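Local coordinates for protein phosphodiesterase (PDB 6CPU) that is a largely helical phosphodiesterase of the HD superfamily that carries a zinc and a magnesium ion and a small parallel sheet in its N-terminal part, at residues I128-N133 / T503-Y508; C401-E404 / E408-I411; A279-Q284 / V466-R471; Y167-N172 / E379-S384; F84-L89 / T180-Y185. All blocks are in the same frame, centred on the assembly; numbering follows the deposited sequence.

Contact 1. Residues I128-N133 / T503-Y508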
# COMPACT_ATOMS: atom_id res chain seq x y z
N ILE A 128 -10.36 2.79 16.51
CA ILE A 128 -11.69 2.47 16.04
C ILE A 128 -12.42 3.74 15.64
O ILE A 128 -13.13 3.75 14.64
CB ILE A 128 -12.50 1.66 17.09
CG1 ILE A 128 -11.71 0.41 17.52
CG2 ILE A 128 -13.86 1.28 16.55
CD1 ILE A 128 -11.43 -0.61 16.44
N SER A 129 -12.23 4.82 16.41
CA SER A 129 -12.73 6.14 16.03
C SER A 129 -12.18 6.57 14.65
O SER A 129 -12.92 7.09 13.80
CB SER A 129 -12.33 7.17 17.08
OG SER A 129 -12.89 8.45 16.84
N ARG A 130 -10.88 6.37 14.46
CA ARG A 130 -10.21 6.78 13.21
C ARG A 130 -10.79 6.08 11.98
O ARG A 130 -11.04 6.71 10.95
CB ARG A 130 -8.72 6.53 13.29
CG ARG A 130 -7.96 7.49 14.18
CD ARG A 130 -6.45 7.42 13.97
NE ARG A 130 -5.85 6.13 14.27
CZ ARG A 130 -5.50 5.70 15.48
NH1 ARG A 130 -5.74 6.43 16.57
NH2 ARG A 130 -4.92 4.51 15.59
N VAL A 131 -11.00 4.77 12.09
CA VAL A 131 -11.54 3.99 10.98
C VAL A 131 -12.98 4.45 10.69
O VAL A 131 -13.37 4.56 9.54
CB VAL A 131 -11.46 2.47 11.25
CG1 VAL A 131 -12.13 1.69 10.14
CG2 VAL A 131 -10.01 2.02 11.43
N GLY A 132 -13.76 4.71 11.73
CA GLY A 132 -15.11 5.23 11.54
C GLY A 132 -15.12 6.58 10.82
O GLY A 132 -15.99 6.82 9.98
N ASN A 133 -14.16 7.44 11.16
CA ASN A 133 -14.03 8.75 10.50
C ASN A 133 -13.79 8.55 9.00
O ASN A 133 -14.49 9.15 8.17
CB ASN A 133 -12.86 9.57 11.03
CG ASN A 133 -12.99 9.99 12.50
OD1 ASN A 133 -14.08 10.22 13.03
ND2 ASN A 133 -11.83 10.16 13.13
N THR A 503 -10.45 7.83 24.63
CA THR A 503 -9.27 8.58 25.05
C THR A 503 -7.99 7.74 25.04
O THR A 503 -6.92 8.27 25.31
CB THR A 503 -9.43 9.16 26.48
OG1 THR A 503 -9.36 8.10 27.44
CG2 THR A 503 -10.74 9.90 26.64
N LYS A 504 -8.09 6.44 24.75
CA LYS A 504 -6.91 5.57 24.65
C LYS A 504 -6.88 4.87 23.30
O LYS A 504 -7.92 4.66 22.68
CB LYS A 504 -6.93 4.55 25.79
CG LYS A 504 -6.97 5.21 27.16
CD LYS A 504 -7.08 4.20 28.29
CE LYS A 504 -7.34 4.90 29.61
NZ LYS A 504 -6.25 5.83 29.98
N ASP A 505 -5.69 4.50 22.84
CA ASP A 505 -5.54 3.88 21.52
C ASP A 505 -5.28 2.40 21.65
O ASP A 505 -4.89 1.92 22.71
CB ASP A 505 -4.40 4.55 20.73
CG ASP A 505 -4.51 4.34 19.23
OD1 ASP A 505 -5.43 3.64 18.77
OD2 ASP A 505 -3.68 4.89 18.48
N LEU A 506 -5.51 1.67 20.56
CA LEU A 506 -5.18 0.27 20.44
C LEU A 506 -3.68 0.12 20.14
O LEU A 506 -3.15 0.77 19.23
CB LEU A 506 -5.99 -0.39 19.32
CG LEU A 506 -7.43 -0.80 19.63
CD1 LEU A 506 -8.28 0.37 20.08
CD2 LEU A 506 -8.05 -1.49 18.43
N THR A 507 -3.02 -0.75 20.90
CA THR A 507 -1.60 -1.05 20.73
C THR A 507 -1.42 -2.55 20.66
O THR A 507 -2.24 -3.31 21.20
CB THR A 507 -0.80 -0.50 21.91
OG1 THR A 507 -1.28 0.81 22.23
CG2 THR A 507 0.69 -0.43 21.59
N TYR A 508 -0.37 -2.99 19.98
CA TYR A 508 -0.11 -4.41 19.78
C TYR A 508 1.32 -4.76 20.13
O TYR A 508 2.25 -3.99 19.88
CB TYR A 508 -0.37 -4.79 18.32
CG TYR A 508 -1.82 -4.70 17.92
CD1 TYR A 508 -2.74 -5.68 18.30
CD2 TYR A 508 -2.30 -3.60 17.21
CE1 TYR A 508 -4.07 -5.59 17.94
CE2 TYR A 508 -3.62 -3.50 16.85
CZ TYR A 508 -4.51 -4.50 17.22
OH TYR A 508 -5.84 -4.40 16.86

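Contact 2. Residues C401-E404 / E408-I411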
# COMPACT_ATOMS: atom_id res chain seq x y z
N CYS A 401 1.45 5.38 -21.87
CA CYS A 401 2.06 4.26 -22.60
C CYS A 401 0.99 3.24 -22.94
O CYS A 401 0.01 3.09 -22.21
CB CYS A 401 3.12 3.55 -21.77
SG CYS A 401 4.66 4.44 -21.56
N THR A 402 1.18 2.55 -24.06
CA THR A 402 0.28 1.48 -24.46
C THR A 402 1.00 0.15 -24.24
O THR A 402 2.22 0.12 -24.15
CB THR A 402 -0.15 1.66 -25.93
OG1 THR A 402 1.00 1.80 -26.77
CG2 THR A 402 -1.01 2.91 -26.07
N ILE A 403 0.24 -0.94 -24.14
CA ILE A 403 0.82 -2.24 -23.80
C ILE A 403 1.72 -2.84 -24.89
O ILE A 403 2.54 -3.71 -24.61
CB ILE A 403 -0.24 -3.29 -23.39
CG1 ILE A 403 -1.23 -3.57 -24.53
CG2 ILE A 403 -0.97 -2.86 -22.13
CD1 ILE A 403 -1.93 -4.89 -24.37
N GLU A 404 1.52 -2.39 -26.13
CA GLU A 404 2.40 -2.71 -27.26
C GLU A 404 2.31 -1.58 -28.27
O GLU A 404 1.35 -0.80 -28.23
CB GLU A 404 2.00 -4.03 -27.93
CG GLU A 404 2.22 -5.24 -27.04
CD GLU A 404 2.28 -6.54 -27.81
OE1 GLU A 404 1.56 -6.68 -28.82
OE2 GLU A 404 3.04 -7.42 -27.37
N GLU A 408 -3.97 -0.06 -28.62
CA GLU A 408 -4.42 1.21 -28.06
C GLU A 408 -4.80 1.08 -26.58
O GLU A 408 -5.12 2.07 -25.95
CB GLU A 408 -5.56 1.79 -28.88
CG GLU A 408 -5.10 2.32 -30.23
CD GLU A 408 -6.20 2.94 -31.06
OE1 GLU A 408 -7.39 2.85 -30.66
OE2 GLU A 408 -5.89 3.53 -32.12
N LEU A 409 -4.73 -0.13 -26.02
CA LEU A 409 -4.93 -0.34 -24.58
C LEU A 409 -3.77 0.28 -23.80
O LEU A 409 -2.61 -0.11 -23.98
CB LEU A 409 -5.06 -1.82 -24.23
CG LEU A 409 -5.39 -2.13 -22.76
CD1 LEU A 409 -6.79 -1.65 -22.41
CD2 LEU A 409 -5.26 -3.62 -22.45
N THR A 410 -4.10 1.23 -22.93
CA THR A 410 -3.09 1.95 -22.16
C THR A 410 -2.72 1.22 -20.88
O THR A 410 -3.46 0.36 -20.40
CB THR A 410 -3.58 3.36 -21.76
OG1 THR A 410 -4.73 3.24 -20.92
CG2 THR A 410 -3.93 4.19 -23.00
N ILE A 411 -1.57 1.57 -20.34
CA ILE A 411 -1.13 1.03 -19.06
C ILE A 411 -2.05 1.53 -17.95
O ILE A 411 -2.32 0.80 -17.01
CB ILE A 411 0.35 1.36 -18.81
CG1 ILE A 411 1.24 0.57 -19.80
CG2 ILE A 411 0.77 1.09 -17.38
CD1 ILE A 411 1.25 -0.93 -19.59

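Contact 3. Residues A279-Q284 / V466-R471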
# COMPACT_ATOMS: atom_id res chain seq x y z
N ALA A 279 1.15 -4.22 0.65
CA ALA A 279 1.36 -3.81 -0.72
C ALA A 279 2.70 -4.31 -1.27
O ALA A 279 2.78 -4.83 -2.40
CB ALA A 279 1.27 -2.30 -0.85
N VAL A 280 3.74 -4.14 -0.47
CA VAL A 280 5.08 -4.51 -0.87
C VAL A 280 5.20 -6.05 -0.95
O VAL A 280 5.82 -6.58 -1.85
CB VAL A 280 6.15 -3.89 0.04
CG1 VAL A 280 7.54 -4.37 -0.36
CG2 VAL A 280 6.08 -2.36 -0.02
N ASP A 281 4.57 -6.74 -0.02
CA ASP A 281 4.46 -8.20 -0.07
C ASP A 281 3.81 -8.69 -1.37
O ASP A 281 4.34 -9.58 -2.04
CB ASP A 281 3.67 -8.69 1.12
CG ASP A 281 3.66 -10.20 1.21
OD1 ASP A 281 4.75 -10.79 1.35
OD2 ASP A 281 2.56 -10.76 1.15
N VAL A 282 2.67 -8.10 -1.74
CA VAL A 282 1.97 -8.46 -2.98
C VAL A 282 2.81 -8.13 -4.21
O VAL A 282 2.87 -8.92 -5.19
CB VAL A 282 0.57 -7.78 -3.06
CG1 VAL A 282 -0.07 -7.98 -4.42
CG2 VAL A 282 -0.35 -8.32 -1.97
N LEU A 283 3.49 -7.00 -4.18
CA LEU A 283 4.40 -6.63 -5.26
C LEU A 283 5.52 -7.69 -5.39
O LEU A 283 5.85 -8.13 -6.50
CB LEU A 283 5.02 -5.25 -4.96
CG LEU A 283 6.25 -4.83 -5.76
CD1 LEU A 283 5.92 -4.69 -7.23
CD2 LEU A 283 6.82 -3.52 -5.24
N GLN A 284 6.06 -8.08 -4.26
CA GLN A 284 7.16 -9.05 -4.21
C GLN A 284 6.73 -10.43 -4.71
O GLN A 284 7.51 -11.12 -5.38
CB GLN A 284 7.73 -9.13 -2.80
CG GLN A 284 9.09 -9.83 -2.70
CD GLN A 284 8.99 -11.31 -2.30
OE1 GLN A 284 7.89 -11.87 -2.14
NE2 GLN A 284 10.15 -11.92 -2.10
N VAL A 466 -1.09 -17.80 2.11
CA VAL A 466 -1.14 -19.26 2.29
C VAL A 466 -0.12 -20.04 1.45
O VAL A 466 0.10 -21.22 1.71
CB VAL A 466 -2.56 -19.86 2.05
CG1 VAL A 466 -3.54 -19.30 3.07
CG2 VAL A 466 -3.03 -19.62 0.62
N THR A 467 0.47 -19.38 0.44
CA THR A 467 1.51 -19.96 -0.42
C THR A 467 2.96 -19.65 0.03
O THR A 467 3.91 -20.16 -0.56
CB THR A 467 1.37 -19.53 -1.89
OG1 THR A 467 1.76 -18.15 -2.05
CG2 THR A 467 -0.05 -19.71 -2.40
N ARG A 468 3.12 -18.81 1.05
CA ARG A 468 4.44 -18.59 1.64
C ARG A 468 4.76 -19.75 2.56
O ARG A 468 3.84 -20.39 3.09
CB ARG A 468 4.48 -17.32 2.49
CG ARG A 468 4.09 -16.03 1.76
CD ARG A 468 5.08 -15.63 0.70
NE ARG A 468 4.81 -14.26 0.23
CZ ARG A 468 5.55 -13.63 -0.68
NH1 ARG A 468 6.61 -14.22 -1.24
NH2 ARG A 468 5.23 -12.38 -1.05
N PRO A 469 6.06 -20.00 2.82
CA PRO A 469 6.42 -21.00 3.82
C PRO A 469 5.74 -20.79 5.18
O PRO A 469 5.45 -19.65 5.57
CB PRO A 469 7.94 -20.86 3.92
CG PRO A 469 8.33 -20.48 2.54
CD PRO A 469 7.24 -19.53 2.08
N LEU A 470 5.52 -21.89 5.88
CA LEU A 470 4.65 -21.96 7.04
C LEU A 470 4.83 -20.86 8.09
O LEU A 470 3.83 -20.29 8.54
CB LEU A 470 4.80 -23.33 7.71
CG LEU A 470 3.87 -23.68 8.87
CD1 LEU A 470 2.40 -23.53 8.49
CD2 LEU A 470 4.15 -25.11 9.33
N ARG A 471 6.06 -20.57 8.49
CA ARG A 471 6.30 -19.61 9.56
C ARG A 471 5.83 -18.20 9.17
O ARG A 471 5.18 -17.50 9.96
CB ARG A 471 7.78 -19.56 9.92
CG ARG A 471 8.09 -18.85 11.24
CD ARG A 471 9.59 -18.87 11.50
NE ARG A 471 10.28 -18.23 10.38
CZ ARG A 471 10.37 -16.92 10.19
NH1 ARG A 471 9.84 -16.06 11.06
NH2 ARG A 471 11.01 -16.45 9.13
O HOH W 1 2.20 -13.28 0.84

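Contact 4. Residues Y167-N172 / E379-S384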
# COMPACT_ATOMS: atom_id res chain seq x y z
N TYR A 167 -13.87 12.50 0.57
CA TYR A 167 -13.19 13.79 0.38
C TYR A 167 -11.97 13.64 -0.54
O TYR A 167 -11.77 14.44 -1.49
CB TYR A 167 -12.78 14.37 1.73
CG TYR A 167 -11.78 15.48 1.62
CD1 TYR A 167 -12.17 16.76 1.28
CD2 TYR A 167 -10.43 15.24 1.85
CE1 TYR A 167 -11.25 17.78 1.17
CE2 TYR A 167 -9.50 16.25 1.74
CZ TYR A 167 -9.91 17.52 1.39
OH TYR A 167 -8.99 18.52 1.29
N ILE A 168 -11.16 12.62 -0.27
CA ILE A 168 -9.96 12.40 -1.04
C ILE A 168 -10.33 11.97 -2.46
O ILE A 168 -9.74 12.45 -3.42
CB ILE A 168 -9.04 11.35 -0.37
CG1 ILE A 168 -8.56 11.85 1.00
CG2 ILE A 168 -7.85 11.06 -1.27
CD1 ILE A 168 -7.97 10.77 1.89
N LEU A 169 -11.32 11.09 -2.57
CA LEU A 169 -11.78 10.62 -3.87
C LEU A 169 -12.27 11.80 -4.74
O LEU A 169 -11.86 11.95 -5.90
CB LEU A 169 -12.90 9.62 -3.65
CG LEU A 169 -13.30 8.67 -4.75
CD1 LEU A 169 -12.14 7.79 -5.19
CD2 LEU A 169 -14.46 7.82 -4.24
N ASN A 170 -13.12 12.63 -4.16
CA ASN A 170 -13.68 13.80 -4.85
C ASN A 170 -12.61 14.81 -5.23
O ASN A 170 -12.61 15.32 -6.35
CB ASN A 170 -14.74 14.49 -4.00
CG ASN A 170 -15.31 15.74 -4.66
OD1 ASN A 170 -14.89 16.88 -4.36
ND2 ASN A 170 -16.24 15.55 -5.58
N CYS A 171 -11.68 15.08 -4.32
CA CYS A 171 -10.63 16.04 -4.57
C CYS A 171 -9.77 15.62 -5.76
O CYS A 171 -9.39 16.45 -6.58
CB CYS A 171 -9.75 16.24 -3.34
SG CYS A 171 -8.41 17.41 -3.65
N ASN A 172 -9.47 14.33 -5.87
CA ASN A 172 -8.63 13.86 -6.95
C ASN A 172 -9.34 13.65 -8.28
O ASN A 172 -8.68 13.63 -9.33
CB ASN A 172 -7.86 12.61 -6.54
CG ASN A 172 -6.76 12.95 -5.58
OD1 ASN A 172 -5.69 13.41 -5.98
ND2 ASN A 172 -7.04 12.80 -4.30
N GLU A 379 -12.11 -1.64 -4.04
CA GLU A 379 -11.21 -1.76 -5.19
C GLU A 379 -11.41 -0.60 -6.18
O GLU A 379 -10.46 -0.14 -6.82
CB GLU A 379 -11.40 -3.11 -5.90
CG GLU A 379 -11.00 -4.32 -5.05
CD GLU A 379 -12.05 -4.75 -4.03
OE1 GLU A 379 -13.21 -4.27 -4.08
OE2 GLU A 379 -11.73 -5.57 -3.15
N SER A 380 -12.66 -0.16 -6.34
CA SER A 380 -12.93 1.01 -7.16
C SER A 380 -12.23 2.25 -6.60
O SER A 380 -11.64 3.03 -7.34
CB SER A 380 -14.43 1.25 -7.26
OG SER A 380 -15.09 0.13 -7.82
N TYR A 381 -12.31 2.40 -5.29
CA TYR A 381 -11.64 3.45 -4.53
C TYR A 381 -10.11 3.39 -4.71
O TYR A 381 -9.48 4.38 -5.08
CB TYR A 381 -12.06 3.34 -3.05
CG TYR A 381 -11.37 4.32 -2.13
CD1 TYR A 381 -10.29 3.93 -1.31
CD2 TYR A 381 -11.81 5.62 -2.07
CE1 TYR A 381 -9.69 4.87 -0.45
CE2 TYR A 381 -11.21 6.54 -1.24
CZ TYR A 381 -10.17 6.18 -0.45
OH TYR A 381 -9.64 7.20 0.33
N HIS A 382 -9.52 2.21 -4.53
CA HIS A 382 -8.08 2.08 -4.70
C HIS A 382 -7.65 2.47 -6.11
O HIS A 382 -6.67 3.17 -6.29
CB HIS A 382 -7.55 0.65 -4.44
CG HIS A 382 -7.99 0.05 -3.15
ND1 HIS A 382 -7.95 0.74 -1.95
CD2 HIS A 382 -8.46 -1.18 -2.86
CE1 HIS A 382 -8.40 -0.04 -0.99
NE2 HIS A 382 -8.72 -1.21 -1.52
N ALA A 383 -8.39 2.02 -7.12
CA ALA A 383 -8.02 2.28 -8.52
C ALA A 383 -8.10 3.78 -8.83
O ALA A 383 -7.26 4.36 -9.51
CB ALA A 383 -8.93 1.50 -9.45
N SER A 384 -9.15 4.41 -8.31
CA SER A 384 -9.37 5.81 -8.60
C SER A 384 -8.28 6.66 -7.93
O SER A 384 -7.68 7.53 -8.57
CB SER A 384 -10.76 6.23 -8.16
OG SER A 384 -11.03 7.55 -8.60
O HOH W 2 -10.15 10.15 -7.58

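Contact 5. Residues F84-L89 / T180-Y185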
# COMPACT_ATOMS: atom_id res chain seq x y z
N PHE A 84 2.92 31.44 -0.28
CA PHE A 84 2.11 30.70 0.67
C PHE A 84 1.09 29.80 -0.02
O PHE A 84 0.86 28.66 0.41
CB PHE A 84 1.41 31.63 1.65
CG PHE A 84 0.40 30.93 2.52
CD1 PHE A 84 0.81 30.13 3.57
CD2 PHE A 84 -0.96 31.05 2.25
CE1 PHE A 84 -0.12 29.47 4.36
CE2 PHE A 84 -1.89 30.39 3.04
CZ PHE A 84 -1.47 29.60 4.10
N SER A 85 0.47 30.29 -1.10
CA SER A 85 -0.50 29.49 -1.86
C SER A 85 0.08 28.15 -2.34
O SER A 85 -0.60 27.12 -2.27
CB SER A 85 -1.05 30.29 -3.05
OG SER A 85 -0.06 30.46 -4.05
N ASP A 86 1.33 28.16 -2.80
CA ASP A 86 2.02 26.92 -3.21
C ASP A 86 2.47 26.03 -2.05
O ASP A 86 2.42 24.80 -2.16
CB ASP A 86 3.24 27.24 -4.08
CG ASP A 86 2.88 27.62 -5.50
OD1 ASP A 86 1.87 27.09 -6.03
OD2 ASP A 86 3.61 28.44 -6.09
N LYS A 87 2.96 26.63 -0.97
CA LYS A 87 3.32 25.88 0.24
C LYS A 87 2.10 25.16 0.79
O LYS A 87 2.14 23.97 1.15
CB LYS A 87 3.90 26.80 1.32
CG LYS A 87 5.27 27.37 1.01
CD LYS A 87 6.02 27.71 2.29
CE LYS A 87 7.43 28.19 2.01
NZ LYS A 87 7.45 29.59 1.51
N SER A 88 0.99 25.89 0.82
CA SER A 88 -0.27 25.39 1.30
C SER A 88 -0.80 24.26 0.40
O SER A 88 -1.29 23.24 0.90
CB SER A 88 -1.27 26.55 1.36
OG SER A 88 -2.53 26.14 1.83
N LEU A 89 -0.69 24.44 -0.92
CA LEU A 89 -1.08 23.42 -1.88
C LEU A 89 -0.27 22.14 -1.68
O LEU A 89 -0.85 21.03 -1.68
CB LEU A 89 -0.89 23.94 -3.31
CG LEU A 89 -1.15 22.98 -4.48
CD1 LEU A 89 -2.56 22.42 -4.40
CD2 LEU A 89 -0.93 23.68 -5.82
N THR A 180 -3.39 20.42 -11.51
CA THR A 180 -2.61 19.21 -11.78
C THR A 180 -1.17 19.53 -12.16
O THR A 180 -0.23 18.91 -11.66
CB THR A 180 -3.30 18.36 -12.86
OG1 THR A 180 -4.54 17.86 -12.33
CG2 THR A 180 -2.43 17.18 -13.31
N ASN A 181 -0.97 20.51 -13.03
CA ASN A 181 0.39 20.85 -13.44
C ASN A 181 1.19 21.53 -12.36
O ASN A 181 2.42 21.38 -12.32
CB ASN A 181 0.38 21.69 -14.72
CG ASN A 181 -0.10 20.90 -15.92
OD1 ASN A 181 0.19 19.71 -16.07
ND2 ASN A 181 -0.85 21.56 -16.79
N GLN A 182 0.51 22.27 -11.49
CA GLN A 182 1.14 22.90 -10.35
C GLN A 182 1.62 21.84 -9.33
O GLN A 182 2.72 21.94 -8.79
CB GLN A 182 0.19 23.90 -9.69
CG GLN A 182 0.83 24.89 -8.72
CD GLN A 182 1.80 25.86 -9.39
OE1 GLN A 182 2.51 26.61 -8.72
NE2 GLN A 182 1.85 25.84 -10.72
N LEU A 183 0.79 20.82 -9.08
CA LEU A 183 1.22 19.70 -8.22
C LEU A 183 2.41 18.94 -8.80
O LEU A 183 3.29 18.53 -8.05
CB LEU A 183 0.07 18.72 -7.96
CG LEU A 183 -1.04 19.29 -7.09
CD1 LEU A 183 -2.20 18.34 -7.04
CD2 LEU A 183 -0.56 19.60 -5.67
N ILE A 184 2.43 18.75 -10.12
CA ILE A 184 3.54 18.11 -10.81
C ILE A 184 4.81 18.94 -10.62
O ILE A 184 5.90 18.40 -10.39
CB ILE A 184 3.25 17.89 -12.32
CG1 ILE A 184 2.17 16.81 -12.51
CG2 ILE A 184 4.50 17.46 -13.08
CD1 ILE A 184 1.63 16.67 -13.92
N TYR A 185 4.65 20.25 -10.71
CA TYR A 185 5.75 21.19 -10.52
C TYR A 185 6.34 21.09 -9.11
O TYR A 185 7.54 21.05 -8.93
CB TYR A 185 5.26 22.61 -10.80
CG TYR A 185 6.21 23.69 -10.33
CD1 TYR A 185 5.92 24.46 -9.21
CD2 TYR A 185 7.40 23.93 -11.01
CE1 TYR A 185 6.80 25.44 -8.77
CE2 TYR A 185 8.28 24.91 -10.58
CZ TYR A 185 7.98 25.66 -9.47
OH TYR A 185 8.86 26.63 -9.06

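Contact 1. Residues I128-N133 / T503-Y508
R130 reaches from the helix to D505 in the loop. Its CB sets out toward the 503-508 segment, and CG, anti to the carbonyl carbon (chi1 -73°), and CD carry the chain outward before a bend at chi3 turns the head. NE is occupied by a salt bridge with D41. CZ comes 3.6 Å from D505 OD2, and beyond it both terminal nitrogens close on that single oxygen, NH1 to OD2 at 3.2 Å and NH2 to OD2 also at 3.2 Å. NH2 uses the syn lone pair, whereas NH1 comes in from above the carboxylate plane; guanidinium and carboxylate stand 80° apart. A weak bond from NH2 to D505 OD1 adds a little, and NH1 also donates to L124 O. The salt bridge joins helix to loop, tying the short helix 127-135 to the loop that follows helix 470-495. D505 is itself held, for OD1 accepts the backbone N of L506 at 2.7 Å and that of R127. Alongside the charges, I128 CD1 meets L506 CD2 at 4.0 Å, a small apolar touch beside the long helix, where L490 lies against I128 and E486 against L506.

Contact 2. Residues C401-E404 / E408-I411
I403 has CG1 wedged between its backbone N and carbonyl carbon (chi1 61°), with CG2 anti to the carbonyl carbon; this spreads its two branches over L409 and I411. I411 answers with CG1 anti to its own carbonyl carbon (chi1 -69°), so that CD1 lies 3.9 Å from I403 CG2. The longer branch of I403 goes the other way, its CD1 meeting L409 CD2 at 4.0 Å. C401 CB rests against I411 CG1. Between these side chains the backbones form a single antiparallel bridge, with T402 and T410 as a non-hydrogen-bonded pair whose CA atoms are 4.1 Å apart. It closes the loop between helices 396-400 and 411-421, and I403 also packs on D447 and V450 of helix 446-462. Two bonds flank the pair: I403 N to L409 O at 3.0 Å and I411 N to C401 O at 2.9 Å. The same two oxygens each receive a CA-H contact, L409 O from T402 CA and C401 O from T410 CA. T402 OG1 donates to E404 O at 3.0 Å, within the same segment. T410 is the N-cap of helix 411-421 and its OG1 meets S413 N, while I411 N is served by C401 O; two amide groups of the first helical turn thus find partners outside the helix's own backbone pattern. The polar part of the link is main-chain bonding, and the apolar side chains pack beside it.

Contact 3. Residues A279-Q284 / V466-R471
R468 and D281 approach from opposite directions, one from the loop leading into helix 470-495 and the other from helix 276-292. The meeting belongs to the helical core of this HD-superfamily domain: the helix also bears the zinc ligand H278, the preceding helix 446-462 ends on the zinc ligand D462, and the D281 side chain lies about 9 Å from the zinc ion. The guanidinium of R468 is turned 46° from the D281 carboxylate, and OD1 comes in obliquely to NH2 at 2.9 Å to make the salt bridge. Q284 crosses R468 at a slant, its amide 38° from the guanidinium, and takes both terminal nitrogens on one oxygen: NH1 to OE1 is 2.8 Å and NH2 to OE1 is 2.9 Å. NH1 lies in the carbonyl plane on a lone pair of OE1, while NH2 is tilted from that plane. A bend at chi2 (-97°) brings the Q284 amide round to this position. Its NE2 is held in turn by the carbonyls of H217 and V215, which fixes the rotation of the amide and keeps OE1 turned to the arginine. R468 has further partners in W218, whose carbonyl accepts from NH1 and whose ring makes a cation-pi contact. The positive charge, buried here, is thus met by one carboxylate and by several polar oxygens. A water completes the set: it donates to D281 OD2 at 2.6 Å and accepts from R468 NE at 2.9 Å.

Contact 4. Residues Y167-N172 / E379-S384
Helix-to-helix packing joins the 165-173 helix, via I168 and L169, to the 377-394 helix of the family domain, via Y381 and S384. The two segments run in broadly similar directions at 42°, with axes 10.6 Å apart at closest approach, so the gap is filled by long side chains. L169 and Y381 fill most of it. The CG of L169 stands anti to the backbone N (chi1 -162°), which sends the branched end across: CD1 lies 3.8 Å from Y381 CD2 and 3.6 Å from S384 CB, and CD2 also comes near the same ring carbon. L169 CD1 meets the Y381 ring obliquely. Y381, likewise with CG anti to its N, reaches as far as the adjacent residue I168, whose CD1 is 4.2 Å from Y381 OH. No direct hydrogen bond joins the two segments, but a water does: it donates to L169 O at 3.0 Å and pairs with S384 OG at 2.9 Å. Within helix 165-173, I168 O is gripped twice, by N172 N and by N172 ND2, the latter at 2.9 Å; the two donors reach it from opposite faces of its plane, which ties the N172 side chain back over the helix. The packing continues along helix 377-394: the next residue, L385, touches I168 and L169, and farther on N388 and K389 meet N172. On its other flank helix 377-394 lies against helix 411-421 through S380, H382 and A383, and H382 reaches the loop of the zinc ligand D350.

Contact 5. Residues F84-L89 / T180-Y185
Helices 84-94 and 177-193 pass nearly at right angles here, their segment axes -83° to each other and 10.8 Å apart, with L89 facing L183 and D86 facing Q182. L89 lies in the middle of the contact. With CG anti to the backbone N (chi1 176°) it projects across: CG and CD1 lie against one methyl of the leucine opposite, L89 CG being 3.6 Å from L183 CD2, while L89 CD2 turns to the aliphatic part of the glutamine, 3.6 Å from Q182 CG. Beside this apolar patch, D86 and Q182 cross at about a right angle, the carboxylate and amide planes 23° apart. As modelled, D86 OD1 and Q182 OE1 are 2.8 Å from each other, but the amide is probably turned over, so which of its ends meets the acid is uncertain. Q182, bent at chi2, packs its CG on L89 while its amide lies beside D86. Helix 84-94 comes between strands 46-49 and 100-103 along the chain; these are parallel neighbours in the four-stranded sheet, so the helix forms part of a beta-alpha-beta crossover. F84 contacts residues just past the ends of both strands, its ring edge-to-face with F50 after the one and its side chain touching Q104 after the other. Helix 177-193 looks instead to helix 377-394, where I393 touches L183 and T180.

Contact 5 joins the N-terminal part, with its parallel sheet, to helix 177-193, and contact 4 ties the preceding helix 165-173 to helix 377-394; their centres lie about 20 Å apart. Since helix 177-193 also packs on helix 377-394, the two form a path from the sheet to the family domain. Contact 1 encloses contacts 2, 3 and 4 along the chain and crosses contact 5. Contact 2 is nested within contact 3, while contacts 3 and 4 cross and fall on opposite sides of the chain's centre, each near the metal ions. Contacts 1 and 2 are farthest apart, about 42 Å between centres, and no two contacts touch.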